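Stage II sporulation protein Q (Bacillus subtilis, PDB 3TUF) forms an intercellular channel with SpoIIIAH during sporulation, takes part in forespore engulfment, and is required to hold membrane proteins on the forespore side of the septum. Local coordinates at residues E49-V54 / I84-K89; K55-T60 / A175-N180; L125-Q130 / V165-R170. All blocks are in the same frame, centred on the assembly; numbering follows the deposited sequence.

Interaction 1 (E49-V54 / I84-K89)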
loop_
_atom_site.group_PDB
_atom_site.type_symbol
_atom_site.label_atom_id
_atom_site.label_comp_id
_atom_site.label_asym_id
_atom_site.label_seq_id
_atom_site.Cartn_x
_atom_site.Cartn_y
_atom_site.Cartn_z
ATOM N N GLU A 49 -51.073 4.124 2.391
ATOM C CA GLU A 49 -51.626 3.152 1.469
ATOM C C GLU A 49 -51.431 3.497 0.017
ATOM O O GLU A 49 -51.453 2.610 -0.788
ATOM C CB GLU A 49 -53.103 2.991 1.705
ATOM C CG GLU A 49 -53.390 2.342 3.014
ATOM C CD GLU A 49 -53.663 0.886 2.866
ATOM O OE1 GLU A 49 -53.622 0.365 1.715
ATOM O OE2 GLU A 49 -53.931 0.261 3.914
ATOM N N ASN A 50 -51.271 4.759 -0.339
ATOM C CA ASN A 50 -51.158 5.119 -1.756
ATOM C C ASN A 50 -49.709 5.221 -2.301
ATOM O O ASN A 50 -49.467 5.662 -3.471
ATOM C CB ASN A 50 -51.903 6.416 -1.993
ATOM C CG ASN A 50 -52.270 6.636 -3.459
ATOM O OD1 ASN A 50 -52.380 7.780 -3.887
ATOM N ND2 ASN A 50 -52.469 5.565 -4.226
ATOM N N VAL A 51 -48.742 4.825 -1.470
ATOM C CA VAL A 51 -47.376 4.696 -1.976
ATOM C C VAL A 51 -46.833 3.296 -1.868
ATOM O O VAL A 51 -47.315 2.489 -1.050
ATOM C CB VAL A 51 -46.360 5.701 -1.374
ATOM C CG1 VAL A 51 -46.754 7.142 -1.797
ATOM C CG2 VAL A 51 -46.247 5.544 0.161
ATOM N N SER A 52 -45.827 3.021 -2.703
ATOM C CA SER A 52 -45.061 1.784 -2.619
ATOM C C SER A 52 -43.544 2.061 -2.499
ATOM O O SER A 52 -43.071 3.094 -2.909
ATOM C CB SER A 52 -45.341 0.940 -3.850
ATOM O OG SER A 52 -44.989 1.697 -4.995
ATOM N N VAL A 53 -42.803 1.131 -1.909
ATOM C CA VAL A 53 -41.337 1.170 -1.904
ATOM C C VAL A 53 -40.838 0.945 -3.337
ATOM O O VAL A 53 -41.097 -0.083 -3.911
ATOM C CB VAL A 53 -40.809 0.042 -1.015
ATOM C CG1 VAL A 53 -39.293 0.000 -1.071
ATOM C CG2 VAL A 53 -41.286 0.215 0.442
ATOM N N VAL A 54 -40.156 1.910 -3.942
ATOM C CA VAL A 54 -39.570 1.668 -5.286
ATOM C C VAL A 54 -38.055 1.416 -5.275
ATOM O O VAL A 54 -37.449 1.134 -6.308
ATOM C CB VAL A 54 -39.853 2.803 -6.243
ATOM C CG1 VAL A 54 -41.335 2.743 -6.630
ATOM C CG2 VAL A 54 -39.352 4.202 -5.619
ATOM N N ILE A 84 -34.882 3.393 2.020
ATOM C CA ILE A 84 -35.904 3.071 1.048
ATOM C C ILE A 84 -36.359 4.335 0.337
ATOM O O ILE A 84 -36.261 5.454 0.898
ATOM C CB ILE A 84 -37.076 2.391 1.703
ATOM C CG1 ILE A 84 -37.720 3.361 2.704
ATOM C CG2 ILE A 84 -36.597 1.101 2.384
ATOM C CD1 ILE A 84 -38.777 2.790 3.645
ATOM N N ASP A 85 -36.821 4.138 -0.904
ATOM C CA ASP A 85 -37.471 5.169 -1.684
ATOM C C ASP A 85 -38.934 4.822 -1.833
ATOM O O ASP A 85 -39.282 3.725 -2.273
ATOM C CB ASP A 85 -36.860 5.265 -3.070
ATOM C CG ASP A 85 -35.415 5.866 -3.042
ATOM O OD1 ASP A 85 -34.956 6.364 -1.944
ATOM O OD2 ASP A 85 -34.758 5.839 -4.128
ATOM N N LEU A 86 -39.789 5.771 -1.494
ATOM C CA LEU A 86 -41.243 5.592 -1.588
ATOM C C LEU A 86 -41.750 6.470 -2.707
ATOM O O LEU A 86 -41.328 7.646 -2.787
ATOM C CB LEU A 86 -41.891 6.046 -0.278
ATOM C CG LEU A 86 -41.579 5.037 0.804
ATOM C CD1 LEU A 86 -41.763 5.639 2.222
ATOM C CD2 LEU A 86 -42.434 3.713 0.587
ATOM N N ALA A 87 -42.610 5.934 -3.573
ATOM C CA ALA A 87 -43.291 6.795 -4.606
ATOM C C ALA A 87 -44.750 6.345 -4.741
ATOM O O ALA A 87 -45.056 5.191 -4.389
ATOM C CB ALA A 87 -42.582 6.791 -5.959
ATOM N N GLU A 88 -45.616 7.270 -5.179
ATOM C CA GLU A 88 -47.051 7.084 -5.374
ATOM C C GLU A 88 -47.260 6.413 -6.743
ATOM O O GLU A 88 -46.443 6.635 -7.658
ATOM C CB GLU A 88 -47.759 8.463 -5.331
ATOM C CG GLU A 88 -49.325 8.465 -5.556
ATOM C CD GLU A 88 -49.771 8.593 -7.073
ATOM O OE1 GLU A 88 -49.077 9.273 -7.873
ATOM O OE2 GLU A 88 -50.824 8.012 -7.473
ATOM N N LYS A 89 -48.334 5.600 -6.893
ATOM C CA LYS A 89 -48.545 4.881 -8.162
ATOM C C LYS A 89 -48.197 5.752 -9.396
ATOM O O LYS A 89 -47.378 5.366 -10.214
ATOM C CB LYS A 89 -49.949 4.281 -8.278
ATOM C CG LYS A 89 -50.100 3.154 -9.401
ATOM C CD LYS A 89 -50.546 3.644 -10.832
ATOM C CE LYS A 89 -52.012 3.298 -11.174
ATOM N NZ LYS A 89 -53.020 3.926 -10.253
#
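Three backbone hydrogen bonds join strand 51-54 to strand 84-88 as antiparallel neighbours. Ser52 and Ala87 make up the hydrogen-bonded pair, with Ser52 N giving to Ala87 O at 2.9 Å and Ala87 N giving back to Ser52 O at 3.0 Å, both nearly straight. Val54 N closes on Asp85 O at only 2.6 Å, coming in almost along the C=O axis.

Apolar contacts follow this register. Val53 and Leu86 cross obliquely on one face of the sheet, where Val53 CG2, anti to its carbonyl carbon, reaches Leu86 CD2 at 3.7 Å. The side chains of Val54 and Asp85 cross at about a right angle, and Val54 CG2 also reaches Ala87 CB at 4.2 Å.

At the other end Asn50 and Glu88 run alongside each other. The amide oxygen rests on the aliphatic part of the glutamate, Asn50 OD1 to Glu88 CG being 3.5 Å. Glu88 bends at chi2 (-89°), and its OE1 accepts a bond from Lys92 N; an alanine here would remove both the methylene against Asn50 and the acceptor of Lys92 N, and would probably leave the chain at Lys92 less well held.

Asp85 is buried, and its carboxylate is engaged beyond this strand pair, by His166 and Ser161. Asp85 probably corresponds to the zinc-binding aspartate of M23 peptidases, and the bond from Val54 N probably helps to hold the main chain of this residue, whose carboxylate here is tied to a histidine.

Interaction 2 (K55-T60 / A175-N180)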
loop_
_atom_site.group_PDB
_atom_site.type_symbol
_atom_site.label_atom_id
_atom_site.label_comp_id
_atom_site.label_asym_id
_atom_site.label_seq_id
_atom_site.Cartn_x
_atom_site.Cartn_y
_atom_site.Cartn_z
ATOM N N LYS A 55 -37.444 1.569 -4.106
ATOM C CA LYS A 55 -36.115 1.083 -3.901
ATOM C C LYS A 55 -35.870 0.774 -2.433
ATOM O O LYS A 55 -36.315 1.513 -1.511
ATOM C CB LYS A 55 -35.070 2.043 -4.437
ATOM C CG LYS A 55 -33.629 1.466 -4.370
ATOM C CD LYS A 55 -32.541 2.610 -4.423
ATOM C CE LYS A 55 -32.575 3.377 -5.773
ATOM N NZ LYS A 55 -32.779 2.406 -6.898
ATOM N N LYS A 56 -35.164 -0.349 -2.260
ATOM C CA LYS A 56 -34.862 -0.971 -0.957
ATOM C C LYS A 56 -33.421 -0.667 -0.540
ATOM O O LYS A 56 -32.596 -0.257 -1.387
ATOM C CB LYS A 56 -35.050 -2.508 -1.032
ATOM C CG LYS A 56 -36.468 -2.967 -1.193
ATOM C CD LYS A 56 -36.459 -4.515 -1.433
ATOM C CE LYS A 56 -37.863 -5.007 -1.818
ATOM N NZ LYS A 56 -37.907 -6.455 -2.225
ATOM N N PHE A 57 -33.157 -0.879 0.760
ATOM C CA PHE A 57 -31.885 -0.678 1.368
ATOM C C PHE A 57 -30.988 -1.847 0.879
ATOM O O PHE A 57 -31.401 -2.966 0.861
ATOM C CB PHE A 57 -32.130 -0.714 2.868
ATOM C CG PHE A 57 -30.885 -0.699 3.682
ATOM C CD1 PHE A 57 -30.103 -1.839 3.806
ATOM C CD2 PHE A 57 -30.486 0.457 4.333
ATOM C CE1 PHE A 57 -28.890 -1.824 4.598
ATOM C CE2 PHE A 57 -29.290 0.497 5.119
ATOM C CZ PHE A 57 -28.492 -0.622 5.254
ATOM N N TYR A 58 -29.757 -1.548 0.485
ATOM C CA TYR A 58 -28.865 -2.584 -0.035
ATOM C C TYR A 58 -28.520 -3.650 1.009
ATOM O O TYR A 58 -28.044 -3.327 2.097
ATOM C CB TYR A 58 -27.581 -1.955 -0.585
ATOM C CG TYR A 58 -26.724 -2.912 -1.383
ATOM C CD1 TYR A 58 -25.729 -3.661 -0.769
ATOM C CD2 TYR A 58 -26.909 -3.066 -2.751
ATOM C CE1 TYR A 58 -24.943 -4.535 -1.493
ATOM C CE2 TYR A 58 -26.128 -3.938 -3.484
ATOM C CZ TYR A 58 -25.146 -4.670 -2.851
ATOM O OH TYR A 58 -24.366 -5.540 -3.576
ATOM N N GLU A 59 -28.754 -4.918 0.672
ATOM C CA GLU A 59 -28.387 -6.018 1.563
ATOM C C GLU A 59 -27.376 -6.929 0.833
ATOM O O GLU A 59 -27.633 -7.382 -0.303
ATOM C CB GLU A 59 -29.643 -6.813 1.953
ATOM C CG GLU A 59 -30.680 -6.022 2.654
ATOM C CD GLU A 59 -30.542 -6.031 4.173
ATOM O OE1 GLU A 59 -29.448 -5.792 4.760
ATOM O OE2 GLU A 59 -31.598 -6.253 4.805
ATOM N N THR A 60 -26.221 -7.180 1.450
ATOM C CA THR A 60 -25.129 -7.870 0.748
ATOM C C THR A 60 -25.422 -9.351 0.429
ATOM O O THR A 60 -24.793 -9.941 -0.483
ATOM C CB THR A 60 -23.775 -7.807 1.538
ATOM O OG1 THR A 60 -23.721 -8.919 2.398
ATOM C CG2 THR A 60 -23.709 -6.589 2.441
ATOM N N ALA A 175 -26.639 3.783 8.900
ATOM C CA ALA A 175 -27.871 3.474 8.220
ATOM C C ALA A 175 -28.222 2.012 8.356
ATOM O O ALA A 175 -27.399 1.171 8.114
ATOM C CB ALA A 175 -27.720 3.845 6.720
ATOM N N MET A 176 -29.459 1.710 8.740
ATOM C CA MET A 176 -29.925 0.324 8.800
ATOM C C MET A 176 -31.114 0.179 7.922
ATOM O O MET A 176 -31.712 1.176 7.525
ATOM C CB MET A 176 -30.337 0.019 10.202
ATOM C CG MET A 176 -29.277 0.535 11.118
ATOM S SD MET A 176 -29.784 0.269 12.774
ATOM C CE MET A 176 -29.561 -1.551 12.880
ATOM N N ASN A 177 -31.489 -1.049 7.627
ATOM C CA ASN A 177 -32.631 -1.250 6.759
ATOM C C ASN A 177 -33.957 -0.721 7.356
ATOM O O ASN A 177 -34.424 -1.246 8.375
ATOM C CB ASN A 177 -32.774 -2.716 6.369
ATOM C CG ASN A 177 -33.826 -2.919 5.283
ATOM O OD1 ASN A 177 -34.798 -2.154 5.155
ATOM N ND2 ASN A 177 -33.639 -3.964 4.494
ATOM N N PRO A 178 -34.575 0.317 6.718
ATOM C CA PRO A 178 -35.858 0.743 7.298
ATOM C C PRO A 178 -36.885 -0.395 7.491
ATOM O O PRO A 178 -37.401 -0.575 8.616
ATOM C CB PRO A 178 -36.308 1.895 6.343
ATOM C CG PRO A 178 -34.904 2.469 5.835
ATOM C CD PRO A 178 -34.168 1.200 5.587
ATOM N N LEU A 179 -37.124 -1.179 6.442
ATOM C CA LEU A 179 -38.104 -2.239 6.469
ATOM C C LEU A 179 -37.962 -3.142 7.675
ATOM O O LEU A 179 -38.914 -3.834 8.058
ATOM C CB LEU A 179 -37.945 -3.082 5.229
ATOM C CG LEU A 179 -38.363 -2.335 3.959
ATOM C CD1 LEU A 179 -38.704 -3.337 2.792
ATOM C CD2 LEU A 179 -39.528 -1.396 4.268
ATOM N N ASN A 180 -36.776 -3.178 8.272
ATOM C CA ASN A 180 -36.609 -4.060 9.428
ATOM C C ASN A 180 -37.261 -3.542 10.628
ATOM O O ASN A 180 -37.487 -4.293 11.576
ATOM C CB ASN A 180 -35.170 -4.265 9.795
ATOM C CG ASN A 180 -34.548 -5.286 8.955
ATOM O OD1 ASN A 180 -35.230 -5.939 8.154
ATOM N ND2 ASN A 180 -33.248 -5.441 9.091
HETATM O O HOH W 1 -35.267 -2.345 2.278
#
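The ring of Phe57 lies flat against the backbone at the end of strand 174-176. Asn177 N sits over the centre of one face, 3.6 Å above the ring plane, and on the same face Phe57 CE2 comes within 3.4 Å of Met176 C. Asn177 CB adds a CH-pi contact there, 4.2 Å from the centroid of the Phe57 ring. Ala175 O stands instead at the ring edge, 3.5 Å from Phe57 CZ. With CG anti to the backbone N (chi1 172°), the Phe57 ring is laid against this strand end.

The Asn177 amide, tilted only 20° from the ring plane, carries the polar part. Its ND2 gives a hydrogen bond of 3.1 Å to Glu59 OE2; the acceptor lies in the amide plane, but the donor stands well above the carboxylate plane. The contact thus joins an irregular segment to the C-terminal hairpin of the M23 domain, whose strands 165-171 and 174-176 pair through Met176 and Ile169.

Asn177 OD1 is fixed from two directions. Water 1 accepts from Phe57 N at 3.0 Å and donates to Asn177 OD1 at 2.9 Å, while Leu179 N makes a weak bond to the same oxygen in an Asx turn. Farther out, Ser81 holds segment 55-60 by bonding Lys56 O and the backbone of Tyr58, and Tyr58 packs on Thr173 of the SpoIIIAH chain.

Interaction 3 (L125-Q130 / V165-R170)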
loop_
_atom_site.group_PDB
_atom_site.type_symbol
_atom_site.label_atom_id
_atom_site.label_comp_id
_atom_site.label_asym_id
_atom_site.label_seq_id
_atom_site.Cartn_x
_atom_site.Cartn_y
_atom_site.Cartn_z
ATOM N N LEU A 125 -30.241 7.605 17.728
ATOM C CA LEU A 125 -31.146 7.304 16.618
ATOM C C LEU A 125 -31.529 8.594 15.860
ATOM O O LEU A 125 -31.594 9.682 16.434
ATOM C CB LEU A 125 -32.412 6.664 17.153
ATOM C CG LEU A 125 -32.906 5.375 16.541
ATOM C CD1 LEU A 125 -34.412 5.422 16.702
ATOM C CD2 LEU A 125 -32.582 5.232 15.109
ATOM N N SER A 126 -31.812 8.474 14.575
ATOM C CA SER A 126 -32.245 9.645 13.850
ATOM C C SER A 126 -32.743 9.217 12.472
ATOM O O SER A 126 -32.398 8.134 11.977
ATOM C CB SER A 126 -31.071 10.609 13.740
ATOM O OG SER A 126 -30.129 10.046 12.877
ATOM N N THR A 127 -33.566 10.043 11.851
ATOM C CA THR A 127 -34.118 9.705 10.543
ATOM C C THR A 127 -33.851 10.755 9.512
ATOM O O THR A 127 -33.729 11.942 9.844
ATOM C CB THR A 127 -35.651 9.521 10.585
ATOM O OG1 THR A 127 -36.239 10.425 11.545
ATOM C CG2 THR A 127 -35.978 8.136 10.920
ATOM N N VAL A 128 -33.823 10.335 8.258
ATOM C CA VAL A 128 -33.401 11.228 7.158
ATOM C C VAL A 128 -34.426 11.158 6.038
ATOM O O VAL A 128 -34.882 10.079 5.584
ATOM C CB VAL A 128 -31.937 10.902 6.640
ATOM C CG1 VAL A 128 -31.460 11.817 5.453
ATOM C CG2 VAL A 128 -30.931 10.953 7.802
ATOM N N TYR A 129 -34.820 12.342 5.608
ATOM C CA TYR A 129 -35.800 12.454 4.556
ATOM C C TYR A 129 -35.168 13.365 3.580
ATOM O O TYR A 129 -34.659 14.447 3.972
ATOM C CB TYR A 129 -37.037 13.117 5.118
ATOM C CG TYR A 129 -37.464 12.525 6.448
ATOM C CD1 TYR A 129 -36.789 12.872 7.635
ATOM C CD2 TYR A 129 -38.525 11.614 6.521
ATOM C CE1 TYR A 129 -37.151 12.349 8.887
ATOM C CE2 TYR A 129 -38.912 11.049 7.785
ATOM C CZ TYR A 129 -38.196 11.442 8.954
ATOM O OH TYR A 129 -38.555 10.909 10.164
ATOM N N GLN A 130 -35.212 12.978 2.315
ATOM C CA GLN A 130 -34.352 13.605 1.343
ATOM C C GLN A 130 -35.012 13.397 0.012
ATOM O O GLN A 130 -35.870 12.564 -0.081
ATOM C CB GLN A 130 -32.971 12.938 1.464
ATOM C CG GLN A 130 -32.434 12.364 0.186
ATOM C CD GLN A 130 -31.036 11.820 0.302
ATOM O OE1 GLN A 130 -30.328 12.030 1.339
ATOM N NE2 GLN A 130 -30.611 11.097 -0.773
ATOM N N VAL A 165 -39.730 10.052 -1.910
ATOM C CA VAL A 165 -38.881 10.470 -0.780
ATOM C C VAL A 165 -37.856 9.361 -0.491
ATOM O O VAL A 165 -38.213 8.182 -0.520
ATOM C CB VAL A 165 -39.721 10.792 0.492
ATOM C CG1 VAL A 165 -40.615 9.575 0.913
ATOM C CG2 VAL A 165 -38.852 11.152 1.645
ATOM N N HIS A 166 -36.589 9.718 -0.268
ATOM C CA HIS A 166 -35.638 8.778 0.262
ATOM C C HIS A 166 -35.667 8.832 1.793
ATOM O O HIS A 166 -35.564 9.902 2.378
ATOM C CB HIS A 166 -34.247 9.140 -0.205
ATOM C CG HIS A 166 -33.171 8.181 0.253
ATOM N ND1 HIS A 166 -33.034 6.916 -0.268
ATOM C CD2 HIS A 166 -32.185 8.314 1.171
ATOM C CE1 HIS A 166 -32.000 6.307 0.298
ATOM N NE2 HIS A 166 -31.477 7.129 1.189
ATOM N N PHE A 167 -35.798 7.683 2.447
ATOM C CA PHE A 167 -35.929 7.674 3.875
ATOM C C PHE A 167 -34.899 6.740 4.549
ATOM O O PHE A 167 -34.660 5.588 4.114
ATOM C CB PHE A 167 -37.308 7.198 4.189
ATOM C CG PHE A 167 -37.523 6.904 5.628
ATOM C CD1 PHE A 167 -37.504 7.925 6.548
ATOM C CD2 PHE A 167 -37.730 5.613 6.050
ATOM C CE1 PHE A 167 -37.691 7.703 7.901
ATOM C CE2 PHE A 167 -37.929 5.347 7.431
ATOM C CZ PHE A 167 -37.905 6.402 8.368
ATOM N N GLU A 168 -34.310 7.199 5.639
ATOM C CA GLU A 168 -33.271 6.446 6.292
ATOM C C GLU A 168 -33.450 6.496 7.799
ATOM O O GLU A 168 -33.986 7.496 8.327
ATOM C CB GLU A 168 -31.911 7.039 5.898
ATOM C CG GLU A 168 -31.554 6.888 4.412
ATOM C CD GLU A 168 -30.184 7.477 4.124
ATOM O OE1 GLU A 168 -29.540 7.921 5.130
ATOM O OE2 GLU A 168 -29.737 7.508 2.917
ATOM N N ILE A 169 -33.036 5.415 8.482
ATOM C CA ILE A 169 -32.993 5.383 9.957
ATOM C C ILE A 169 -31.571 5.076 10.151
ATOM O O ILE A 169 -31.055 4.171 9.448
ATOM C CB ILE A 169 -33.719 4.170 10.645
ATOM C CG1 ILE A 169 -35.012 3.824 9.965
ATOM C CG2 ILE A 169 -33.993 4.395 12.118
ATOM C CD1 ILE A 169 -34.702 3.093 8.688
ATOM N N ARG A 170 -30.951 5.812 11.081
ATOM C CA ARG A 170 -29.542 5.677 11.427
ATOM C C ARG A 170 -29.429 5.578 12.936
ATOM O O ARG A 170 -30.188 6.250 13.674
ATOM C CB ARG A 170 -28.722 6.889 10.949
ATOM C CG ARG A 170 -28.974 7.279 9.502
ATOM C CD ARG A 170 -27.985 8.220 8.959
ATOM N NE ARG A 170 -27.278 7.476 7.941
ATOM C CZ ARG A 170 -27.104 7.892 6.697
ATOM N NH1 ARG A 170 -27.555 9.120 6.357
ATOM N NH2 ARG A 170 -26.459 7.090 5.821
HETATM O O HOH W 2 -28.197 8.385 14.022
#
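Phe167 and Tyr129 run alongside each other in the same direction on one face of the antiparallel pair 125-130/165-170, their ring planes at 45°. Neither stacked nor edge-to-face, they touch obliquely, Tyr129 CE2 being 3.6 Å from Phe167 CE1. Thr127 CG2 reaches the same corner of the phenylalanine, 3.5 Å from Phe167 CE1, and Thr127 OG1 shares a hydrogen bond with Tyr129 OH, which also bonds Ser99 N. Farther along, Leu125 CD2 presses on Ile169 CG2 at 3.4 Å, tighter than usual for two methyls.

The opposite face is mostly polar, with Val128 among the polar side chains. Gln130 runs beside His166, amide and ring planes 35° apart, with Gln130 NE2 3.7 Å from His166 CD2. Extended beyond CG, Glu168 brings OE2 into the plane of the imidazole: His166 NE2 donates to the anti lone pair of Glu168 OE2 at a very short 2.5 Å. His166 is the second histidine of an H-x-H sequence characteristic of M23 peptidases, where this position normally binds zinc. Here ND1 bonds Asp85 OD1, so the ring lies between two carboxylates, which would probably favour its doubly protonated form.

Arg170, bent at chi3, turns back past Val128 so that NH1 forms a salt bridge with Glu168 OE1, giving this carboxylate a second, cationic partner in addition to the imidazole N-H. Beneath these side chains the backbones meet in three hydrogen-bonded pairs, Ser126 with Arg170, Val128 with Glu168 and Gln130 with His166; the bond from Gln130 N to His166 O is weak.

In the fold
All three contacts reach the large antiparallel sheet of the M23 domain. Interactions 1 and 3 have centres about 15 Å apart and meet where strand 84-88 pairs with strand 165-171; the centre of interaction 2 lies about 11 Å from that of interaction 3 and 15 Å from that of interaction 1. Strand 165-171 pairs with 125-132, 84-88 and 174-176. Along the chain, interactions 1 and 2 interleave, because 55-60 falls between 49-54 and 84-89 while 175-180 comes later, whereas both segments of interaction 3 fall between those of interaction 2. The N-terminal segments are thereby joined to the M23 sheet, and 55-60 carries this connection outward to the chain of SpoIIIAH, the channel partner.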